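UDP-N-acetylglucosamine 3-dehydrogenase (Acidithiobacillus ferrooxidans, PDB 7BVJ) catalyses the NAD(+)-dependent oxidation of the glucosamine 3-position of UDP-N-acetylglucosamine to a ketone, a step in making the diamino sugar of lipid A. Local coordinates at residues E143-P147 with E217-R221; K191-A197 with N208-V214; G117-R121 with I163-L168. All blocks are in the same frame, centred on the assembly; numbering follows the deposited sequence.

Interaction 1: E143-P147 with E217-R221; sequences ERLAP and EPARR
Leu145 lays its branched end beside the methyl group of Ala219, with Leu145 CD1 3.8 Å from Ala219 CB. Two residues back along the strand, on the same face of the sheet, Glu143 and Arg221 run side by side and point the same way. Their charged ends meet at Glu143 OE2, which lies 3.0 Å from Arg221 NH2. This salt bridge contains a weak hydrogen bond, bent to 129° at the hydrogen, and the carboxylate stands at 79° to the guanidinium instead of lying flat against it. Glu143 OE2 has a second cationic partner in Arg223. With an alanine here in place of Glu143, Arg221 and Arg223 would probably lose the carboxylate they share, and the Arg221 head is likely to be freer to turn. Beneath these side chains is the antiparallel pairing of strands 139-147 and 219-225, within the large mixed sheet that characterises the C-terminal domain of Gfo/Idh/MocA enzymes. Glu143 with Arg221 and Leu145 with Ala219 are hydrogen-bonded pairs, each joined by two backbone bonds, as Leu145 N to Ala219 O at 2.8 Å illustrates. Between them, Arg144 and Arg220 form a non-hydrogen-bonded pair on the other face. Here it is an aliphatic part of one arginine that meets the head of the other: Arg144 NH1 is 3.3 Å from Arg220 CD. A bend at chi3 (-71°) turns the Arg144 guanidinium, whose NH2 makes a salt bridge with Asp165; that may offset the charge of the neighbouring arginine. A water donates to Leu145 O and weakly accepts from Arg220 NE at the edge of the guanidinium. Past the paired residues, the rings of Pro147 and Pro218 touch through Pro147 CD and Pro218 CG, 3.8 Å apart.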
# COMPACT_ATOMS: atom_id res chain seq x y z
N GLU A 143 10.63 2.90 10.22
CA GLU A 143 10.17 4.25 10.54
C GLU A 143 9.50 4.88 9.33
O GLU A 143 10.10 4.94 8.24
CB GLU A 143 11.31 5.15 11.03
CG GLU A 143 12.09 4.60 12.20
CD GLU A 143 13.44 5.27 12.34
OE1 GLU A 143 13.51 6.32 13.03
OE2 GLU A 143 14.41 4.75 11.75
N ARG A 144 8.27 5.37 9.50
CA ARG A 144 7.56 6.12 8.47
C ARG A 144 7.08 7.42 9.11
O ARG A 144 6.04 7.45 9.77
CB ARG A 144 6.41 5.32 7.89
CG ARG A 144 5.98 5.76 6.52
CD ARG A 144 5.19 4.65 5.82
NE ARG A 144 6.03 3.52 5.43
CZ ARG A 144 6.61 3.39 4.24
NH1 ARG A 144 6.45 4.32 3.30
NH2 ARG A 144 7.36 2.31 3.97
N LEU A 145 7.83 8.49 8.90
CA LEU A 145 7.67 9.76 9.58
C LEU A 145 7.38 10.82 8.54
O LEU A 145 8.20 11.05 7.64
CB LEU A 145 8.94 10.11 10.36
CG LEU A 145 9.69 8.99 11.08
CD1 LEU A 145 10.88 9.55 11.86
CD2 LEU A 145 8.76 8.22 12.02
N ALA A 146 6.22 11.48 8.66
CA ALA A 146 5.80 12.50 7.71
C ALA A 146 5.67 13.85 8.41
O ALA A 146 5.17 13.92 9.54
CB ALA A 146 4.47 12.12 7.07
N PRO A 147 6.12 14.93 7.78
CA PRO A 147 5.95 16.25 8.39
C PRO A 147 4.48 16.63 8.47
O PRO A 147 3.65 16.22 7.66
CB PRO A 147 6.71 17.18 7.43
CG PRO A 147 6.63 16.48 6.11
CD PRO A 147 6.71 15.01 6.43
N GLU A 217 11.42 16.61 9.27
CA GLU A 217 11.71 16.19 7.91
C GLU A 217 11.24 14.75 7.68
O GLU A 217 11.25 13.93 8.60
CB GLU A 217 13.21 16.30 7.60
CG GLU A 217 14.08 15.26 8.31
CD GLU A 217 14.39 15.65 9.75
OE1 GLU A 217 15.59 15.71 10.10
OE2 GLU A 217 13.44 15.89 10.53
N PRO A 218 10.82 14.42 6.45
CA PRO A 218 10.34 13.06 6.18
C PRO A 218 11.42 12.02 6.44
O PRO A 218 12.62 12.29 6.36
CB PRO A 218 9.97 13.11 4.69
CG PRO A 218 9.88 14.57 4.35
CD PRO A 218 10.84 15.26 5.25
N ALA A 219 10.97 10.81 6.78
CA ALA A 219 11.88 9.68 6.97
C ALA A 219 11.12 8.40 6.69
O ALA A 219 10.08 8.15 7.31
CB ALA A 219 12.45 9.68 8.39
N ARG A 220 11.62 7.60 5.75
CA ARG A 220 10.98 6.36 5.31
C ARG A 220 12.09 5.32 5.23
O ARG A 220 12.74 5.19 4.18
CB ARG A 220 10.28 6.53 3.97
CG ARG A 220 8.85 6.96 4.03
CD ARG A 220 8.24 6.96 2.65
NE ARG A 220 7.66 8.25 2.32
CZ ARG A 220 7.07 8.53 1.16
NH1 ARG A 220 7.01 7.60 0.20
NH2 ARG A 220 6.55 9.74 0.94
N ARG A 221 12.30 4.58 6.32
CA ARG A 221 13.42 3.66 6.41
C ARG A 221 12.97 2.33 6.99
O ARG A 221 11.96 2.24 7.70
CB ARG A 221 14.54 4.28 7.24
CG ARG A 221 15.12 5.55 6.59
CD ARG A 221 16.38 6.05 7.27
NE ARG A 221 16.26 6.07 8.73
CZ ARG A 221 16.06 7.17 9.45
NH1 ARG A 221 15.96 8.36 8.86
NH2 ARG A 221 15.97 7.08 10.77
O HOH W 1 7.49 10.39 4.96

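Interaction 2: K191-A197 with N208-V214; sequences KADMATA and NLAASRV
Asp193 and Arg213 meet in a salt bridge that converges on one oxygen. Asp193 OD1 accepts from Arg213 NH2 at 2.8 Å and from Arg213 NE at 2.9 Å. It offers NE its anti lone pair, whereas NH2 comes in from above the carboxylate plane; for the guanidinium, the oxygen lies in plane at the edge. Arg213 can reach back this way because its CG stands between the backbone N and the carbonyl carbon (chi1 59°), with the chain then extended to NE. The carbonyl oxygen of Ala192 lies over one face of the guanidinium without a hydrogen bond. A backbone bond from Arg213 N to Asp193 O, 3.1 Å long, ties the same two residues a second time. Nearby, Met194 CE rests 3.7 Å from Val214 CG2, the two side chains crossing at about a right angle. Further along, Thr196 OG1 sits 3.5 Å from Ala210 CB, and Thr196 CG2 approaches OD1 of Asn208, whose ND2 is hydrogen-bonded to Tyr139 OH. The next shell fixes these groups. Asp193 OD2 takes the backbone amides of Ala187 and Val188, and Arg213 NH1 donates to Ile155 O, so the buried ion pair has its other polar atoms answered too. Ser212 OG accepts from Val214 N in an ST turn, where the chain rounds a corner. The ion pair lies at the open end of a beta hairpin, strands 194-201 and 206-215, whose ladder has paired backbone bonds at Ala195 with Ala211 and at Ala197 with Leu209. Asp193 and Met194 both face Val185, a classic beta bulge against strand 177-185, while strand 139-147 adjoins strand 206-215. On the face bearing Ala195, Ala197 and Leu209, Ala195 and Leu209 touch helix 157-173, while Ala195 and Ala197 touch helix 290-312.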
# COMPACT_ATOMS: atom_id res chain seq x y z
N LYS A 191 -6.40 11.88 18.89
CA LYS A 191 -5.92 10.86 17.96
C LYS A 191 -4.41 10.82 17.97
O LYS A 191 -3.75 11.86 18.06
CB LYS A 191 -6.38 11.15 16.53
CG LYS A 191 -7.88 11.11 16.34
CD LYS A 191 -8.42 9.75 16.67
CE LYS A 191 -9.91 9.69 16.45
NZ LYS A 191 -10.52 8.56 17.23
N ALA A 192 -3.86 9.61 17.83
CA ALA A 192 -2.41 9.45 17.86
C ALA A 192 -1.76 10.30 16.78
O ALA A 192 -2.22 10.31 15.64
CB ALA A 192 -2.04 7.97 17.68
N ASP A 193 -0.72 11.04 17.15
CA ASP A 193 0.14 11.68 16.16
C ASP A 193 1.37 10.84 15.86
O ASP A 193 2.00 11.03 14.81
CB ASP A 193 0.60 13.06 16.62
CG ASP A 193 -0.56 14.04 16.77
OD1 ASP A 193 -1.36 14.22 15.80
OD2 ASP A 193 -0.66 14.63 17.86
N MET A 194 1.73 9.96 16.77
CA MET A 194 2.79 9.00 16.50
C MET A 194 2.41 7.70 17.20
O MET A 194 1.76 7.71 18.24
CB MET A 194 4.14 9.50 16.99
CG MET A 194 4.02 10.34 18.25
SD MET A 194 5.58 10.93 18.90
CE MET A 194 5.85 12.36 17.85
N ALA A 195 2.78 6.59 16.59
CA ALA A 195 2.54 5.30 17.21
C ALA A 195 3.72 4.39 16.90
O ALA A 195 4.48 4.61 15.96
CB ALA A 195 1.22 4.67 16.74
N THR A 196 3.88 3.39 17.76
CA THR A 196 4.90 2.38 17.56
C THR A 196 4.32 1.06 18.01
O THR A 196 3.74 0.97 19.10
CB THR A 196 6.18 2.72 18.33
OG1 THR A 196 6.73 3.93 17.78
CG2 THR A 196 7.22 1.60 18.20
N ALA A 197 4.41 0.07 17.12
CA ALA A 197 3.90 -1.26 17.39
C ALA A 197 5.05 -2.26 17.44
O ALA A 197 6.07 -2.09 16.76
CB ALA A 197 2.89 -1.70 16.32
N ASN A 208 9.02 -4.11 14.63
CA ASN A 208 9.05 -2.96 15.52
C ASN A 208 8.87 -1.73 14.63
O ASN A 208 9.85 -1.22 14.08
CB ASN A 208 10.40 -2.94 16.33
CG ASN A 208 10.66 -1.62 17.03
OD1 ASN A 208 9.75 -0.81 17.22
ND2 ASN A 208 11.91 -1.40 17.40
N LEU A 209 7.62 -1.27 14.50
CA LEU A 209 7.21 -0.36 13.43
C LEU A 209 6.74 0.97 14.00
O LEU A 209 5.78 1.02 14.77
CB LEU A 209 6.07 -0.98 12.61
CG LEU A 209 6.33 -2.42 12.16
CD1 LEU A 209 5.18 -2.88 11.27
CD2 LEU A 209 7.65 -2.44 11.41
N ALA A 210 7.38 2.06 13.58
CA ALA A 210 7.06 3.39 14.05
C ALA A 210 6.46 4.23 12.92
O ALA A 210 6.85 4.09 11.76
CB ALA A 210 8.31 4.08 14.62
N ALA A 211 5.50 5.07 13.26
CA ALA A 211 4.92 5.98 12.29
C ALA A 211 4.57 7.30 12.98
O ALA A 211 4.18 7.30 14.15
CB ALA A 211 3.68 5.37 11.61
N SER A 212 4.75 8.41 12.27
CA SER A 212 4.48 9.74 12.80
C SER A 212 4.03 10.68 11.68
O SER A 212 4.51 10.59 10.54
CB SER A 212 5.70 10.33 13.50
OG SER A 212 5.43 11.67 13.92
N ARG A 213 3.13 11.60 12.02
CA ARG A 213 2.66 12.64 11.11
C ARG A 213 3.06 14.04 11.56
O ARG A 213 2.55 15.02 11.01
CB ARG A 213 1.13 12.56 10.94
CG ARG A 213 0.36 12.72 12.22
CD ARG A 213 -1.13 12.74 11.99
NE ARG A 213 -1.83 13.06 13.23
CZ ARG A 213 -3.12 12.85 13.45
NH1 ARG A 213 -3.88 12.33 12.50
NH2 ARG A 213 -3.65 13.18 14.63
N VAL A 214 3.97 14.17 12.52
CA VAL A 214 4.35 15.48 13.04
C VAL A 214 5.86 15.70 13.08
O VAL A 214 6.36 16.45 13.93
CB VAL A 214 3.76 15.69 14.45
CG1 VAL A 214 2.25 15.78 14.39
CG2 VAL A 214 4.21 14.56 15.39

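Interaction 3: G117-R121 with I163-L168; sequences GHIKR and IHDLDL
Lys120 runs along helix 157-173, meeting Leu168 first and His164 next. Its CB lies 4.1 Å from Leu168 CD1. CG touches that methyl too and, on the way outward, His164 CB. Bends at chi2 (77°) and chi3 then carry CD over the face of the His164 imidazole, a CH-pi contact with CD 3.8 Å from the ring centroid; CD also packs on Arg144 NH1. The tip, NZ, passes beyond the ring without touching its nitrogens and lies close to Arg220 NH1, two like charges. The loop that carries Lys120 follows strand 114-117, the edge strand of the Rossmann sheet, so the contact joins the nucleotide-binding fold to the helix backing the C-terminal sheet. His164 is one of two proposed bases for the oxidation; the other, Lys91, touches both His164 and His118. A water 2.9 Å from His164 ND1 and 3.2 Å from His118 ND1 lies in the plane of each ring and links the two histidines. Ile163 CG1 meets the His118 ring at its edge, by CE1, while the Asp167 carboxylate lies over one face, offset toward the rim. That carboxylate is itself held flat by Arg121 in a side-on, two-nitrogen salt bridge: Arg121 NE to Asp167 OD2 and Arg121 NH2 to Asp167 OD1 are both 3.0 Å, through syn lone pairs, with the two planes only 10° apart.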
# COMPACT_ATOMS: atom_id res chain seq x y z
N GLY A 117 -4.25 -1.34 -3.56
CA GLY A 117 -3.11 -0.48 -3.84
C GLY A 117 -2.07 -0.37 -2.75
O GLY A 117 -1.90 0.68 -2.13
N HIS A 118 -1.32 -1.46 -2.52
CA HIS A 118 -0.24 -1.47 -1.54
C HIS A 118 1.07 -1.24 -2.27
O HIS A 118 1.85 -2.17 -2.53
CB HIS A 118 -0.27 -2.76 -0.73
CG HIS A 118 -1.26 -2.73 0.39
ND1 HIS A 118 -1.11 -1.89 1.47
CD2 HIS A 118 -2.42 -3.38 0.57
CE1 HIS A 118 -2.13 -2.06 2.30
NE2 HIS A 118 -2.94 -2.96 1.77
N ILE A 119 1.33 0.04 -2.54
CA ILE A 119 2.36 0.47 -3.48
C ILE A 119 3.76 0.01 -3.09
O ILE A 119 4.58 -0.30 -3.96
CB ILE A 119 2.29 2.00 -3.66
CG1 ILE A 119 3.13 2.45 -4.87
CG2 ILE A 119 2.69 2.75 -2.37
CD1 ILE A 119 2.63 3.71 -5.56
N LYS A 120 4.06 -0.09 -1.79
CA LYS A 120 5.42 -0.39 -1.24
C LYS A 120 5.89 -1.77 -1.68
O LYS A 120 7.03 -2.01 -1.64
CB LYS A 120 5.39 -0.29 0.28
CG LYS A 120 6.15 0.83 0.94
CD LYS A 120 5.49 2.15 0.86
CE LYS A 120 6.24 3.06 -0.08
NZ LYS A 120 5.47 4.28 -0.35
N ARG A 121 4.98 -2.63 -2.08
CA ARG A 121 5.38 -3.94 -2.57
C ARG A 121 6.15 -3.84 -3.87
O ARG A 121 6.98 -4.72 -4.14
CB ARG A 121 4.16 -4.83 -2.78
CG ARG A 121 3.41 -5.24 -1.54
CD ARG A 121 2.45 -6.34 -1.86
NE ARG A 121 1.79 -6.87 -0.66
CZ ARG A 121 1.30 -8.10 -0.59
NH1 ARG A 121 1.40 -8.90 -1.63
NH2 ARG A 121 0.72 -8.53 0.51
N ILE A 163 0.52 0.98 7.92
CA ILE A 163 0.01 -0.17 7.19
C ILE A 163 0.96 -0.59 6.08
O ILE A 163 0.99 -1.77 5.71
CB ILE A 163 -1.40 0.16 6.64
CG1 ILE A 163 -2.11 -1.12 6.21
CG2 ILE A 163 -1.29 1.14 5.50
CD1 ILE A 163 -3.59 -0.97 6.10
N HIS A 164 1.77 0.34 5.57
CA HIS A 164 2.79 -0.01 4.57
C HIS A 164 3.76 -1.05 5.12
O HIS A 164 4.00 -2.10 4.51
CB HIS A 164 3.58 1.22 4.14
CG HIS A 164 2.80 2.18 3.30
ND1 HIS A 164 2.18 1.81 2.13
CD2 HIS A 164 2.52 3.50 3.47
CE1 HIS A 164 1.57 2.85 1.60
NE2 HIS A 164 1.75 3.89 2.40
N ASP A 165 4.34 -0.75 6.28
CA ASP A 165 5.35 -1.63 6.84
C ASP A 165 4.73 -2.84 7.51
O ASP A 165 5.34 -3.92 7.51
CB ASP A 165 6.24 -0.83 7.79
CG ASP A 165 6.83 0.39 7.11
OD1 ASP A 165 7.44 0.20 6.03
OD2 ASP A 165 6.65 1.52 7.60
N LEU A 166 3.52 -2.72 8.04
CA LEU A 166 2.79 -3.92 8.44
C LEU A 166 2.64 -4.88 7.26
O LEU A 166 2.89 -6.09 7.39
CB LEU A 166 1.44 -3.55 9.04
CG LEU A 166 1.51 -2.87 10.42
CD1 LEU A 166 0.22 -2.10 10.77
CD2 LEU A 166 1.87 -3.88 11.52
N ASP A 167 2.26 -4.35 6.09
CA ASP A 167 2.08 -5.21 4.92
C ASP A 167 3.40 -5.82 4.48
O ASP A 167 3.46 -7.02 4.18
CB ASP A 167 1.46 -4.41 3.78
CG ASP A 167 1.34 -5.22 2.51
OD1 ASP A 167 0.74 -6.32 2.56
OD2 ASP A 167 1.85 -4.75 1.46
N LEU A 168 4.46 -5.01 4.42
CA LEU A 168 5.78 -5.52 4.07
C LEU A 168 6.20 -6.64 5.00
O LEU A 168 6.74 -7.66 4.56
CB LEU A 168 6.81 -4.39 4.11
CG LEU A 168 6.71 -3.37 2.96
CD1 LEU A 168 7.68 -2.20 3.15
CD2 LEU A 168 6.91 -4.08 1.61
O HOH W 2 1.82 -0.76 0.79

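How the interactions relate
Burial separates the three contacts. Interaction 3 lies near the centre of the chain, interaction 2 is partly buried and interaction 1 is at the surface. Interactions 1 and 2 share one sheet: strands 139-147 and 206-215 are neighbours in it, and Arg144 N and Ala146 N probably bond to Ala210 O and Ser212 O. Each rests on its own antiparallel ladder, whereas interaction 3, a loop against a helix, depends on side chains. Their ion pairs differ too: weak and bent in interaction 1, two donors on a single oxygen in interaction 2, coplanar with one nitrogen to each oxygen in interaction 3. The Arg144-Asp165 salt bridge connects interactions 1 and 3; Leu209 packing on Leu166 connects 2 and 3.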